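Local coordinates for protein ORF14 (Streptomyces clavuligerus, PDB 2WPX) that binds acetyl-coenzyme A and, as a tandem GNAT protein of the clavulanic acid biosynthesis pathway, probably acts as an acyltransferase, at residues F10-A15 with D60-R65; A53-A58 with S219-F224; P83-D88 with H116-L121; M146-S151 with W331-G336. One frame throughout, in Å; residues are numbered along the deposited sequence.

Contact 1: residues F10-A15 with D60-R65; sequences FVPLAA and DDWVVR
F10, V11 and P12 run antiparallel to W62, V63 and V64, the short strand axes 4.8 Å apart at 142°, and form the outermost strand pair of the N-terminal GNAT half. V11 and V63 are its hydrogen-bonded pair, with V11 N to V63 O at 3.2 Å and V63 N to V11 O at 3.0 Å. A third backbone bond, L13 N to D61 O, carries the pairing just past the strand's end. The side chains then sort by face. F10 and V64 lie side by side next to helix 101-115, CG2 of V64 sitting over the centre of the F10 ring, 4.0 Å from its centroid. On the opposite face V11 CG1 packs against V63 CG2 at 3.6 Å. L13 lies past the strand; its CD2 meets V63 CG1, and its side chain also touches W24 of helix 18-33. The W62 side chain lies alongside P12, pointing the same way, and P12 CG stands over the face of its six-membered ring, 4.0 Å from the centroid. The indole NE1 of W62 donates to OD1 of D60 from above the carboxylate plane, at a modelled 2.5 Å that is probably too short.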
loop_
_atom_site.group_PDB
_atom_site.type_symbol
_atom_site.label_atom_id
_atom_site.label_comp_id
_atom_site.label_asym_id
_atom_site.label_seq_id
_atom_site.Cartn_x
_atom_site.Cartn_y
_atom_site.Cartn_z
ATOM N N PHE A 10 12.963 -6.827 -23.603
ATOM C CA PHE A 10 12.551 -7.214 -22.241
ATOM C C PHE A 10 13.675 -7.955 -21.528
ATOM O O PHE A 10 14.123 -8.983 -21.978
ATOM C CB PHE A 10 11.290 -8.082 -22.258
ATOM C CG PHE A 10 10.095 -7.368 -22.793
ATOM C CD1 PHE A 10 9.255 -6.669 -21.934
ATOM C CD2 PHE A 10 9.831 -7.356 -24.159
ATOM C CE1 PHE A 10 8.144 -5.983 -22.421
ATOM C CE2 PHE A 10 8.710 -6.673 -24.671
ATOM C CZ PHE A 10 7.867 -5.971 -23.794
ATOM N N VAL A 11 14.134 -7.399 -20.424
ATOM C CA VAL A 11 15.218 -7.969 -19.644
ATOM C C VAL A 11 14.700 -8.056 -18.190
ATOM O O VAL A 11 14.045 -7.142 -17.719
ATOM C CB VAL A 11 16.467 -7.030 -19.741
ATOM C CG1 VAL A 11 16.007 -5.661 -19.962
ATOM C CG2 VAL A 11 17.337 -7.060 -18.468
ATOM N N PRO A 12 14.933 -9.178 -17.510
ATOM C CA PRO A 12 14.518 -9.229 -16.119
ATOM C C PRO A 12 15.199 -8.122 -15.294
ATOM O O PRO A 12 16.332 -7.734 -15.548
ATOM C CB PRO A 12 14.978 -10.621 -15.653
ATOM C CG PRO A 12 14.996 -11.437 -16.873
ATOM C CD PRO A 12 15.372 -10.491 -18.013
ATOM N N LEU A 13 14.478 -7.639 -14.294
ATOM C CA LEU A 13 14.980 -6.710 -13.319
ATOM C C LEU A 13 15.453 -7.484 -12.050
ATOM O O LEU A 13 14.664 -7.990 -11.279
ATOM C CB LEU A 13 13.851 -5.723 -13.026
ATOM C CG LEU A 13 14.011 -4.678 -11.926
ATOM C CD1 LEU A 13 15.396 -4.001 -12.059
ATOM C CD2 LEU A 13 12.862 -3.697 -12.051
ATOM N N ALA A 14 16.759 -7.567 -11.858
ATOM C CA ALA A 14 17.385 -8.316 -10.786
ATOM C C ALA A 14 18.187 -7.322 -9.954
ATOM O O ALA A 14 18.800 -6.400 -10.496
ATOM C CB ALA A 14 18.325 -9.407 -11.381
ATOM N N ALA A 15 18.192 -7.505 -8.636
ATOM C CA ALA A 15 18.743 -6.497 -7.746
ATOM C C ALA A 15 20.258 -6.411 -7.759
ATOM O O ALA A 15 20.812 -5.426 -7.307
ATOM C CB ALA A 15 18.243 -6.716 -6.349
ATOM N N ASP A 60 7.927 -11.394 -10.251
ATOM C CA ASP A 60 8.443 -11.618 -11.580
ATOM C C ASP A 60 8.629 -10.166 -12.150
ATOM O O ASP A 60 7.664 -9.534 -12.657
ATOM C CB ASP A 60 7.427 -12.453 -12.379
ATOM C CG ASP A 60 8.022 -13.071 -13.634
ATOM O OD1 ASP A 60 8.971 -12.491 -14.175
ATOM O OD2 ASP A 60 7.546 -14.138 -14.094
ATOM N N ASP A 61 9.829 -9.616 -12.002
ATOM C CA ASP A 61 10.076 -8.175 -12.291
ATOM C C ASP A 61 10.816 -7.959 -13.605
ATOM O O ASP A 61 11.811 -8.618 -13.891
ATOM C CB ASP A 61 10.877 -7.550 -11.154
ATOM C CG ASP A 61 10.135 -7.601 -9.859
ATOM O OD1 ASP A 61 8.890 -7.562 -9.956
ATOM O OD2 ASP A 61 10.760 -7.698 -8.771
ATOM N N TRP A 62 10.330 -7.041 -14.419
ATOM C CA TRP A 62 10.965 -6.785 -15.695
ATOM C C TRP A 62 11.149 -5.299 -15.986
ATOM O O TRP A 62 10.389 -4.445 -15.504
ATOM C CB TRP A 62 10.079 -7.361 -16.762
ATOM C CG TRP A 62 10.019 -8.846 -16.704
ATOM C CD1 TRP A 62 9.278 -9.629 -15.848
ATOM C CD2 TRP A 62 10.732 -9.725 -17.545
ATOM N NE1 TRP A 62 9.483 -10.964 -16.131
ATOM C CE2 TRP A 62 10.383 -11.055 -17.162
ATOM C CE3 TRP A 62 11.618 -9.529 -18.618
ATOM C CZ2 TRP A 62 10.915 -12.178 -17.796
ATOM C CZ3 TRP A 62 12.129 -10.641 -19.262
ATOM C CH2 TRP A 62 11.785 -11.954 -18.840
ATOM N N VAL A 63 12.158 -4.986 -16.787
ATOM C CA VAL A 63 12.193 -3.703 -17.457
ATOM C C VAL A 63 12.117 -3.850 -18.960
ATOM O O VAL A 63 12.343 -4.938 -19.523
ATOM C CB VAL A 63 13.431 -2.841 -17.057
ATOM C CG1 VAL A 63 13.351 -2.427 -15.607
ATOM C CG2 VAL A 63 14.729 -3.565 -17.394
ATOM N N VAL A 64 11.814 -2.743 -19.634
ATOM C CA VAL A 64 11.867 -2.767 -21.097
ATOM C C VAL A 64 12.858 -1.697 -21.590
ATOM O O VAL A 64 12.891 -0.579 -21.073
ATOM C CB VAL A 64 10.481 -2.708 -21.766
ATOM C CG1 VAL A 64 9.811 -1.353 -21.570
ATOM C CG2 VAL A 64 10.621 -3.069 -23.252
ATOM N N ARG A 65 13.704 -2.078 -22.534
ATOM C CA ARG A 65 14.714 -1.175 -23.031
ATOM C C ARG A 65 14.515 -0.783 -24.490
ATOM O O ARG A 65 13.997 -1.543 -25.330
ATOM C CB ARG A 65 16.105 -1.778 -22.827
ATOM C CG ARG A 65 16.422 -1.980 -21.344
ATOM C CD ARG A 65 17.904 -2.084 -21.110
ATOM N NE ARG A 65 18.446 -3.178 -21.910
ATOM C CZ ARG A 65 19.372 -4.025 -21.480
ATOM N NH1 ARG A 65 19.873 -3.944 -20.238
ATOM N NH2 ARG A 65 19.763 -4.986 -22.285
#

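Contact 2: residues A53-A58 with S219-F224; sequences APPATA and SYARQF
A single water links A53 to Q223: it donates to the backbone O of A53 at 2.5 Å and accepts from the side-chain NE2 of Q223 at 3.1 Å. CG of Q223, anti to the backbone N (chi1 -162°), starts the side chain along P55, and the extended chain beyond CG carries the amide past it, in the opposite direction to the proline ring. On the way, Q223 CB lies 3.7 Å from P55 CG, and the amide carbon CD passes near P55 CA.

The apolar part of the contact centres on P55 and F224. CG of the proline stands directly on the normal of the F224 ring, 3.7 Å from its centroid, a CH-pi contact squarely over the face, and CD of P55 leans toward one side of the same ring, 3.5 Å from F224 CE1. The proline ring and the phenyl side chain cross at about a right angle. P54 CB adds a looser touch on F224 CE1 at 4.4 Å, and A221 CB lies at a similar distance from P55 CG. P55 is thus pressed against the side chains of both Q223 and F224.

The partners come from the two different GNAT halves of the chain. A53-A56 links helix 43-51 to strand 57-66; A56 bonds through its backbone with D80, and A58 with L78 of strand 69-79. Across from it, A221 leads into helix 222-230, to which Q223 and F224 belong, near helix 191-199.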
loop_
_atom_site.group_PDB
_atom_site.type_symbol
_atom_site.label_atom_id
_atom_site.label_comp_id
_atom_site.label_asym_id
_atom_site.label_seq_id
_atom_site.Cartn_x
_atom_site.Cartn_y
_atom_site.Cartn_z
ATOM N N ALA A 53 10.039 -10.126 -0.701
ATOM C CA ALA A 53 8.696 -10.077 -1.135
ATOM C C ALA A 53 7.805 -10.362 0.059
ATOM O O ALA A 53 8.255 -10.882 1.115
ATOM C CB ALA A 53 8.445 -11.100 -2.279
ATOM N N PRO A 54 6.523 -10.026 -0.103
ATOM C CA PRO A 54 5.545 -10.301 0.940
ATOM C C PRO A 54 5.367 -11.789 1.004
ATOM O O PRO A 54 5.767 -12.538 0.063
ATOM C CB PRO A 54 4.251 -9.642 0.460
ATOM C CG PRO A 54 4.482 -9.236 -1.051
ATOM C CD PRO A 54 5.999 -9.299 -1.270
ATOM N N PRO A 55 4.798 -12.222 2.125
ATOM C CA PRO A 55 4.618 -13.576 2.454
ATOM C C PRO A 55 3.942 -14.377 1.347
ATOM O O PRO A 55 2.988 -13.925 0.709
ATOM C CB PRO A 55 3.742 -13.478 3.702
ATOM C CG PRO A 55 4.247 -12.186 4.330
ATOM C CD PRO A 55 4.392 -11.320 3.225
ATOM N N ALA A 56 4.457 -15.590 1.179
ATOM C CA ALA A 56 3.901 -16.542 0.249
ATOM C C ALA A 56 3.627 -15.839 -1.053
ATOM O O ALA A 56 2.594 -16.023 -1.647
ATOM C CB ALA A 56 2.600 -17.141 0.811
ATOM N N THR A 57 4.558 -15.022 -1.509
ATOM C CA THR A 57 4.339 -14.504 -2.805
ATOM C C THR A 57 5.626 -14.460 -3.595
ATOM O O THR A 57 6.700 -14.138 -3.037
ATOM C CB THR A 57 3.561 -13.203 -2.725
ATOM O OG1 THR A 57 4.446 -12.100 -2.692
ATOM C CG2 THR A 57 2.740 -13.183 -1.485
ATOM N N ALA A 58 5.523 -14.796 -4.881
ATOM C CA ALA A 58 6.669 -14.727 -5.790
ATOM C C ALA A 58 6.611 -13.402 -6.526
ATOM O O ALA A 58 5.528 -12.877 -6.719
ATOM C CB ALA A 58 6.619 -15.879 -6.781
ATOM N N SER A 219 -3.099 -15.785 11.117
ATOM C CA SER A 219 -1.929 -15.772 11.957
ATOM C C SER A 219 -1.112 -14.535 11.662
ATOM O O SER A 219 -1.287 -13.892 10.607
ATOM C CB SER A 219 -1.088 -17.071 11.822
ATOM O OG SER A 219 -0.802 -17.379 10.459
ATOM N N TYR A 220 -0.242 -14.193 12.607
ATOM C CA TYR A 220 0.577 -13.043 12.467
ATOM C C TYR A 220 1.759 -13.532 11.618
ATOM O O TYR A 220 2.309 -14.609 11.891
ATOM C CB TYR A 220 1.022 -12.541 13.849
ATOM C CG TYR A 220 1.681 -11.179 13.784
ATOM C CD1 TYR A 220 0.921 -10.015 13.860
ATOM C CD2 TYR A 220 3.058 -11.062 13.601
ATOM C CE1 TYR A 220 1.507 -8.779 13.735
ATOM C CE2 TYR A 220 3.672 -9.827 13.527
ATOM C CZ TYR A 220 2.877 -8.686 13.584
ATOM O OH TYR A 220 3.470 -7.461 13.505
ATOM N N ALA A 221 2.115 -12.781 10.574
ATOM C CA ALA A 221 3.141 -13.203 9.651
ATOM C C ALA A 221 4.362 -12.336 9.828
ATOM O O ALA A 221 4.409 -11.221 9.381
ATOM C CB ALA A 221 2.643 -13.105 8.255
ATOM N N ARG A 222 5.346 -12.898 10.510
ATOM C CA ARG A 222 6.583 -12.275 10.791
ATOM C C ARG A 222 7.312 -11.828 9.534
ATOM O O ARG A 222 8.165 -10.968 9.580
ATOM C CB ARG A 222 7.440 -13.281 11.518
ATOM C CG ARG A 222 7.752 -12.982 12.926
ATOM C CD ARG A 222 6.679 -12.955 13.978
ATOM N NE ARG A 222 6.993 -11.727 14.669
ATOM C CZ ARG A 222 6.626 -11.333 15.884
ATOM N NH1 ARG A 222 5.926 -12.073 16.723
ATOM N NH2 ARG A 222 7.024 -10.128 16.253
ATOM N N GLN A 223 6.974 -12.438 8.407
ATOM C CA GLN A 223 7.636 -12.128 7.171
ATOM C C GLN A 223 7.258 -10.729 6.677
ATOM O O GLN A 223 8.035 -10.093 5.982
ATOM C CB GLN A 223 7.342 -13.199 6.116
ATOM C CG GLN A 223 8.313 -13.159 4.984
ATOM C CD GLN A 223 8.136 -14.284 3.965
ATOM O OE1 GLN A 223 7.583 -15.333 4.258
ATOM N NE2 GLN A 223 8.629 -14.058 2.773
ATOM N N PHE A 224 6.068 -10.267 7.043
ATOM C CA PHE A 224 5.678 -8.891 6.821
ATOM C C PHE A 224 6.663 -7.944 7.490
ATOM O O PHE A 224 7.172 -7.026 6.862
ATOM C CB PHE A 224 4.269 -8.621 7.348
ATOM C CG PHE A 224 3.195 -9.041 6.428
ATOM C CD1 PHE A 224 3.110 -8.498 5.149
ATOM C CD2 PHE A 224 2.219 -9.963 6.833
ATOM C CE1 PHE A 224 2.080 -8.912 4.261
ATOM C CE2 PHE A 224 1.193 -10.339 5.985
ATOM C CZ PHE A 224 1.132 -9.833 4.690
HETATM O O HOH W 1 10.422 -11.581 2.078
#

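Contact 3: residues P83-D88 with H116-L121; sequences PTARVD and HDRTTL
Backbone bonds set T84 and A85 in parallel register with T120 and L121. Just ahead of this pairing, the O of P83 takes two amides at once, T119 N at 3.0 Å and, more weakly, T120 N at 3.3 Å. Two residues on, A85 N donates to T120 O at 2.7 Å. T84 CA also approaches T120 O in a CA-H...O contact, and L121 CA approaches A85 O in the same way farther along.

The polar side-chain work falls to R118. A bend at chi2 (-48°) brings its CD to 3.4 Å from T84 O, and its NH1 donates to the same oxygen at 2.6 Å with the acceptor at the guanidinium edge, near its plane. NE of the same group holds H116 O at 3.0 Å from above that carbonyl's plane. These bonds limit the guanidinium's rotation, with a further weak bond from NH1 to P79 O, and tie the end of helix 101-115 to the start of strand 84-92. D117, with positive phi, closes that helix as the C-prime residue of a Schellman motif.

Apolar packing lies on the face of A85 and L121: L121 CD1 comes within 3.5 Å of A85 CB, and V87 CG2 approaches L121 CG more loosely at 4.2 Å.

The two strands are the parallel pair of the beta-alpha-beta unit formed by strand 84-92, helix 101-115 and strand 120-127, as in other GNAT folds. A113 of the connecting helix covers A85, R118 and L121, while strand 69-79 borders 84-92 on its other side and strand 323-334 borders 120-127.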
loop_
_atom_site.group_PDB
_atom_site.type_symbol
_atom_site.label_atom_id
_atom_site.label_comp_id
_atom_site.label_asym_id
_atom_site.label_seq_id
_atom_site.Cartn_x
_atom_site.Cartn_y
_atom_site.Cartn_z
ATOM N N PRO A 83 -5.007 -18.297 -8.478
ATOM C CA PRO A 83 -5.220 -18.180 -9.917
ATOM C C PRO A 83 -4.993 -16.736 -10.452
ATOM O O PRO A 83 -5.228 -16.459 -11.618
ATOM C CB PRO A 83 -6.700 -18.586 -10.047
ATOM C CG PRO A 83 -7.296 -18.021 -8.773
ATOM C CD PRO A 83 -6.285 -18.480 -7.758
ATOM N N THR A 84 -4.501 -15.859 -9.613
ATOM C CA THR A 84 -4.352 -14.450 -9.948
ATOM C C THR A 84 -2.907 -13.991 -10.150
ATOM O O THR A 84 -1.974 -14.503 -9.526
ATOM C CB THR A 84 -4.898 -13.622 -8.763
ATOM O OG1 THR A 84 -6.327 -13.511 -8.913
ATOM C CG2 THR A 84 -4.312 -12.270 -8.769
ATOM N N ALA A 85 -2.731 -13.006 -11.008
ATOM C CA ALA A 85 -1.471 -12.306 -11.083
ATOM C C ALA A 85 -1.758 -10.820 -10.960
ATOM O O ALA A 85 -2.544 -10.274 -11.750
ATOM C CB ALA A 85 -0.807 -12.589 -12.368
ATOM N N ARG A 86 -1.101 -10.178 -9.996
ATOM C CA ARG A 86 -1.338 -8.811 -9.687
ATOM C C ARG A 86 -0.251 -7.875 -10.284
ATOM O O ARG A 86 0.958 -8.098 -10.093
ATOM C CB ARG A 86 -1.362 -8.638 -8.194
ATOM C CG ARG A 86 -1.282 -7.190 -7.826
ATOM C CD ARG A 86 -1.734 -6.957 -6.395
ATOM N NE ARG A 86 -1.406 -8.075 -5.492
ATOM C CZ ARG A 86 -0.255 -8.168 -4.819
ATOM N NH1 ARG A 86 0.662 -7.221 -5.003
ATOM N NH2 ARG A 86 -0.016 -9.198 -3.988
ATOM N N VAL A 87 -0.694 -6.817 -10.960
ATOM C CA VAL A 87 0.249 -5.876 -11.535
ATOM C C VAL A 87 0.709 -4.888 -10.508
ATOM O O VAL A 87 -0.003 -3.970 -10.205
ATOM C CB VAL A 87 -0.331 -5.145 -12.773
ATOM C CG1 VAL A 87 0.697 -4.177 -13.343
ATOM C CG2 VAL A 87 -0.708 -6.187 -13.828
ATOM N N ASP A 88 1.908 -5.068 -9.954
ATOM C CA ASP A 88 2.318 -4.166 -8.895
ATOM C C ASP A 88 2.945 -2.920 -9.493
ATOM O O ASP A 88 3.052 -1.911 -8.815
ATOM C CB ASP A 88 3.291 -4.826 -7.955
ATOM C CG ASP A 88 2.603 -5.494 -6.788
ATOM O OD1 ASP A 88 3.326 -6.174 -6.033
ATOM O OD2 ASP A 88 1.369 -5.312 -6.564
ATOM N N HIS A 116 2.843 -18.591 -15.480
ATOM C CA HIS A 116 2.635 -18.913 -14.084
ATOM C C HIS A 116 1.246 -19.532 -13.776
ATOM O O HIS A 116 0.848 -19.610 -12.604
ATOM C CB HIS A 116 2.773 -17.633 -13.260
ATOM C CG HIS A 116 4.181 -17.136 -13.124
ATOM N ND1 HIS A 116 5.123 -17.788 -12.365
ATOM C CD2 HIS A 116 4.793 -16.033 -13.618
ATOM C CE1 HIS A 116 6.257 -17.119 -12.396
ATOM N NE2 HIS A 116 6.082 -16.039 -13.139
ATOM N N ASP A 117 0.515 -19.941 -14.815
ATOM C CA ASP A 117 -0.800 -20.604 -14.668
ATOM C C ASP A 117 -1.869 -19.728 -14.034
ATOM O O ASP A 117 -2.789 -20.234 -13.401
ATOM C CB ASP A 117 -0.678 -21.908 -13.896
ATOM C CG ASP A 117 0.388 -22.815 -14.483
ATOM O OD1 ASP A 117 1.331 -23.206 -13.754
ATOM O OD2 ASP A 117 0.321 -23.065 -15.714
ATOM N N ARG A 118 -1.753 -18.420 -14.222
ATOM C CA ARG A 118 -2.730 -17.482 -13.694
ATOM C C ARG A 118 -3.716 -17.205 -14.812
ATOM O O ARG A 118 -3.325 -16.939 -15.974
ATOM C CB ARG A 118 -2.044 -16.181 -13.237
ATOM C CG ARG A 118 -0.894 -16.457 -12.289
ATOM C CD ARG A 118 -1.306 -17.421 -11.182
ATOM N NE ARG A 118 -0.203 -17.928 -10.347
ATOM C CZ ARG A 118 0.153 -17.452 -9.153
ATOM N NH1 ARG A 118 -0.436 -16.379 -8.637
ATOM N NH2 ARG A 118 1.145 -18.038 -8.492
ATOM N N THR A 119 -4.980 -17.303 -14.451
ATOM C CA THR A 119 -6.084 -17.026 -15.329
ATOM C C THR A 119 -6.389 -15.514 -15.425
ATOM O O THR A 119 -6.947 -15.040 -16.439
ATOM C CB THR A 119 -7.366 -17.705 -14.770
ATOM O OG1 THR A 119 -7.135 -19.114 -14.684
ATOM C CG2 THR A 119 -8.566 -17.448 -15.676
ATOM N N THR A 120 -6.042 -14.773 -14.374
ATOM C CA THR A 120 -6.567 -13.410 -14.196
ATOM C C THR A 120 -5.435 -12.415 -13.823
ATOM O O THR A 120 -4.528 -12.724 -13.026
ATOM C CB THR A 120 -7.682 -13.352 -13.118
ATOM O OG1 THR A 120 -8.832 -14.072 -13.554
ATOM C CG2 THR A 120 -8.125 -11.940 -12.881
ATOM N N LEU A 121 -5.494 -11.237 -14.431
ATOM C CA LEU A 121 -4.546 -10.183 -14.134
ATOM C C LEU A 121 -5.350 -9.108 -13.390
ATOM O O LEU A 121 -6.476 -8.803 -13.773
ATOM C CB LEU A 121 -4.045 -9.660 -15.439
ATOM C CG LEU A 121 -2.581 -9.427 -15.719
ATOM C CD1 LEU A 121 -1.582 -10.251 -14.879
ATOM C CD2 LEU A 121 -2.406 -9.632 -17.213
#

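Contact 4: residues M146-S151 with W331-G336; sequences MGAHRS and WTAEAG
R150 and W331 both turn CG anti to the carbonyl carbon (chi1 -80° and -70°), which brings the two side chains side by side, pointing the same way; R150 then stays extended from CG to NE. Its CG lies over one face of the indole, 3.6 Å from the centroid of the five-membered ring, while the guanidinium, inclined 50° to the indole, lies by the six-membered side at a doubtful spacing. E127 holds both polar ends, pairing with R150 NE in a salt bridge and accepting a hydrogen bond from W331 NE1. Along the backbone, H149 and T332 form a hydrogen-bonded antiparallel pair, H149 N to T332 O and T332 N to H149 O, each 2.9 Å. A148 CB tucks in next to A333 CB at 3.8 Å, and A148 O meets the indole edge at W331 CZ3. Where the strands part, a water takes over, donating to G147 O at 3.1 Å and accepting from E334 N at 2.8 Å. Strand 323-334, the last of the chain, lies between 120-127 and 149-162, the place of the last strand in a GNAT sheet: a C-terminal strand completing the N-terminal half of a tandem GNAT fold.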
loop_
_atom_site.group_PDB
_atom_site.type_symbol
_atom_site.label_atom_id
_atom_site.label_comp_id
_atom_site.label_asym_id
_atom_site.label_seq_id
_atom_site.Cartn_x
_atom_site.Cartn_y
_atom_site.Cartn_z
ATOM N N MET A 146 -6.706 -1.871 -22.907
ATOM C CA MET A 146 -6.124 -3.221 -22.817
ATOM C C MET A 146 -7.160 -4.334 -22.655
ATOM O O MET A 146 -6.760 -5.501 -22.685
ATOM C CB MET A 146 -5.185 -3.358 -21.615
ATOM C CG MET A 146 -3.986 -2.408 -21.652
ATOM S SD MET A 146 -3.389 -2.082 -23.342
ATOM C CE MET A 146 -2.679 -3.527 -23.784
ATOM N N GLY A 147 -8.447 -3.992 -22.467
ATOM C CA GLY A 147 -9.510 -4.991 -22.328
ATOM C C GLY A 147 -9.800 -5.411 -20.873
ATOM O O GLY A 147 -10.438 -6.429 -20.628
ATOM N N ALA A 148 -9.312 -4.646 -19.901
ATOM C CA ALA A 148 -9.619 -4.887 -18.492
ATOM C C ALA A 148 -10.970 -4.201 -18.214
ATOM O O ALA A 148 -11.419 -3.334 -18.993
ATOM C CB ALA A 148 -8.520 -4.310 -17.599
ATOM N N HIS A 149 -11.609 -4.622 -17.108
ATOM C CA HIS A 149 -12.850 -4.018 -16.624
ATOM C C HIS A 149 -12.718 -3.685 -15.129
ATOM O O HIS A 149 -11.938 -4.275 -14.398
ATOM C CB HIS A 149 -14.034 -4.969 -16.870
ATOM C CG HIS A 149 -14.114 -5.460 -18.272
ATOM N ND1 HIS A 149 -13.426 -6.572 -18.705
ATOM C CD2 HIS A 149 -14.788 -4.987 -19.349
ATOM C CE1 HIS A 149 -13.690 -6.774 -19.986
ATOM N NE2 HIS A 149 -14.511 -5.824 -20.401
ATOM N N ARG A 150 -13.493 -2.724 -14.677
ATOM C CA ARG A 150 -13.557 -2.418 -13.247
ATOM C C ARG A 150 -14.264 -3.562 -12.516
ATOM O O ARG A 150 -15.276 -4.049 -13.007
ATOM C CB ARG A 150 -14.321 -1.107 -13.044
ATOM C CG ARG A 150 -13.419 0.076 -13.308
ATOM C CD ARG A 150 -14.137 1.366 -13.008
ATOM N NE ARG A 150 -13.418 2.509 -13.564
ATOM C CZ ARG A 150 -13.630 2.964 -14.810
ATOM N NH1 ARG A 150 -14.519 2.351 -15.567
ATOM N NH2 ARG A 150 -12.987 4.024 -15.285
ATOM N N SER A 151 -13.720 -3.999 -11.378
ATOM C CA SER A 151 -14.326 -5.046 -10.531
ATOM C C SER A 151 -15.456 -4.468 -9.743
ATOM O O SER A 151 -15.417 -3.315 -9.333
ATOM C CB SER A 151 -13.306 -5.567 -9.516
ATOM O OG SER A 151 -12.152 -6.094 -10.154
ATOM N N TRP A 331 -9.271 -3.175 -10.980
ATOM C CA TRP A 331 -9.610 -3.633 -12.321
ATOM C C TRP A 331 -9.101 -5.039 -12.486
ATOM O O TRP A 331 -8.162 -5.452 -11.804
ATOM C CB TRP A 331 -8.974 -2.750 -13.400
ATOM C CG TRP A 331 -9.506 -1.275 -13.617
ATOM C CD1 TRP A 331 -9.445 -0.246 -12.749
ATOM C CD2 TRP A 331 -10.088 -0.748 -14.800
ATOM N NE1 TRP A 331 -9.921 0.911 -13.312
ATOM C CE2 TRP A 331 -10.351 0.624 -14.569
ATOM C CE3 TRP A 331 -10.445 -1.307 -16.037
ATOM C CZ2 TRP A 331 -10.922 1.466 -15.542
ATOM C CZ3 TRP A 331 -11.008 -0.476 -17.000
ATOM C CH2 TRP A 331 -11.251 0.898 -16.738
ATOM N N THR A 332 -9.638 -5.737 -13.474
ATOM C CA THR A 332 -9.329 -7.142 -13.670
ATOM C C THR A 332 -9.411 -7.463 -15.159
ATOM O O THR A 332 -10.151 -6.792 -15.928
ATOM C CB THR A 332 -10.324 -8.062 -12.880
ATOM O OG1 THR A 332 -9.966 -9.421 -13.086
ATOM C CG2 THR A 332 -11.806 -7.885 -13.380
ATOM N N ALA A 333 -8.675 -8.480 -15.583
ATOM C CA ALA A 333 -8.577 -8.792 -17.010
ATOM C C ALA A 333 -8.285 -10.266 -17.194
ATOM O O ALA A 333 -7.645 -10.877 -16.356
ATOM C CB ALA A 333 -7.471 -7.996 -17.645
ATOM N N GLU A 334 -8.774 -10.821 -18.301
ATOM C CA GLU A 334 -8.348 -12.152 -18.723
ATOM C C GLU A 334 -6.860 -12.195 -19.197
ATOM O O GLU A 334 -6.362 -11.326 -19.937
ATOM C CB GLU A 334 -9.312 -12.721 -19.777
ATOM C CG GLU A 334 -10.709 -13.068 -19.230
ATOM C CD GLU A 334 -11.563 -13.830 -20.251
ATOM O OE1 GLU A 334 -12.135 -13.201 -21.146
ATOM O OE2 GLU A 334 -11.662 -15.069 -20.180
ATOM N N ALA A 335 -6.161 -13.211 -18.736
ATOM C CA ALA A 335 -4.810 -13.492 -19.154
ATOM C C ALA A 335 -4.783 -14.133 -20.543
ATOM O O ALA A 335 -3.924 -13.817 -21.357
ATOM C CB ALA A 335 -4.155 -14.449 -18.129
ATOM N N GLY A 336 -5.692 -15.068 -20.791
ATOM C CA GLY A 336 -5.568 -16.012 -21.936
ATOM C C GLY A 336 -6.409 -15.477 -23.057
ATOM O O GLY A 336 -7.071 -14.450 -22.855
HETATM O O HOH W 2 -6.395 -8.426 -21.847
HETATM O O HOH W 3 -10.283 -9.517 -20.282
#

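Overall arrangement
Contacts 1, 3 and 4 build the N-terminal GNAT half, which holds the acetyl-CoA, whereas contact 2 lies at the surface between the two halves, its centre 18 Å from that of contact 3. Contacts 3 and 4 are the nearest pair, centres 11 Å apart, and are stitched together by L121 O to A333 N at 2.9 Å and T119 O to A335 N at 3.0 Å. Contact 1 reaches contact 3 through D60 OD2 and H116 NE2, 2.6 Å apart, and shares strand 57-66 with contact 2. Around the cofactor, the side chains of V87 (contact 3), A148 (contact 4) and V64 (contact 1) lie about 5, 6 and 9 Å from it.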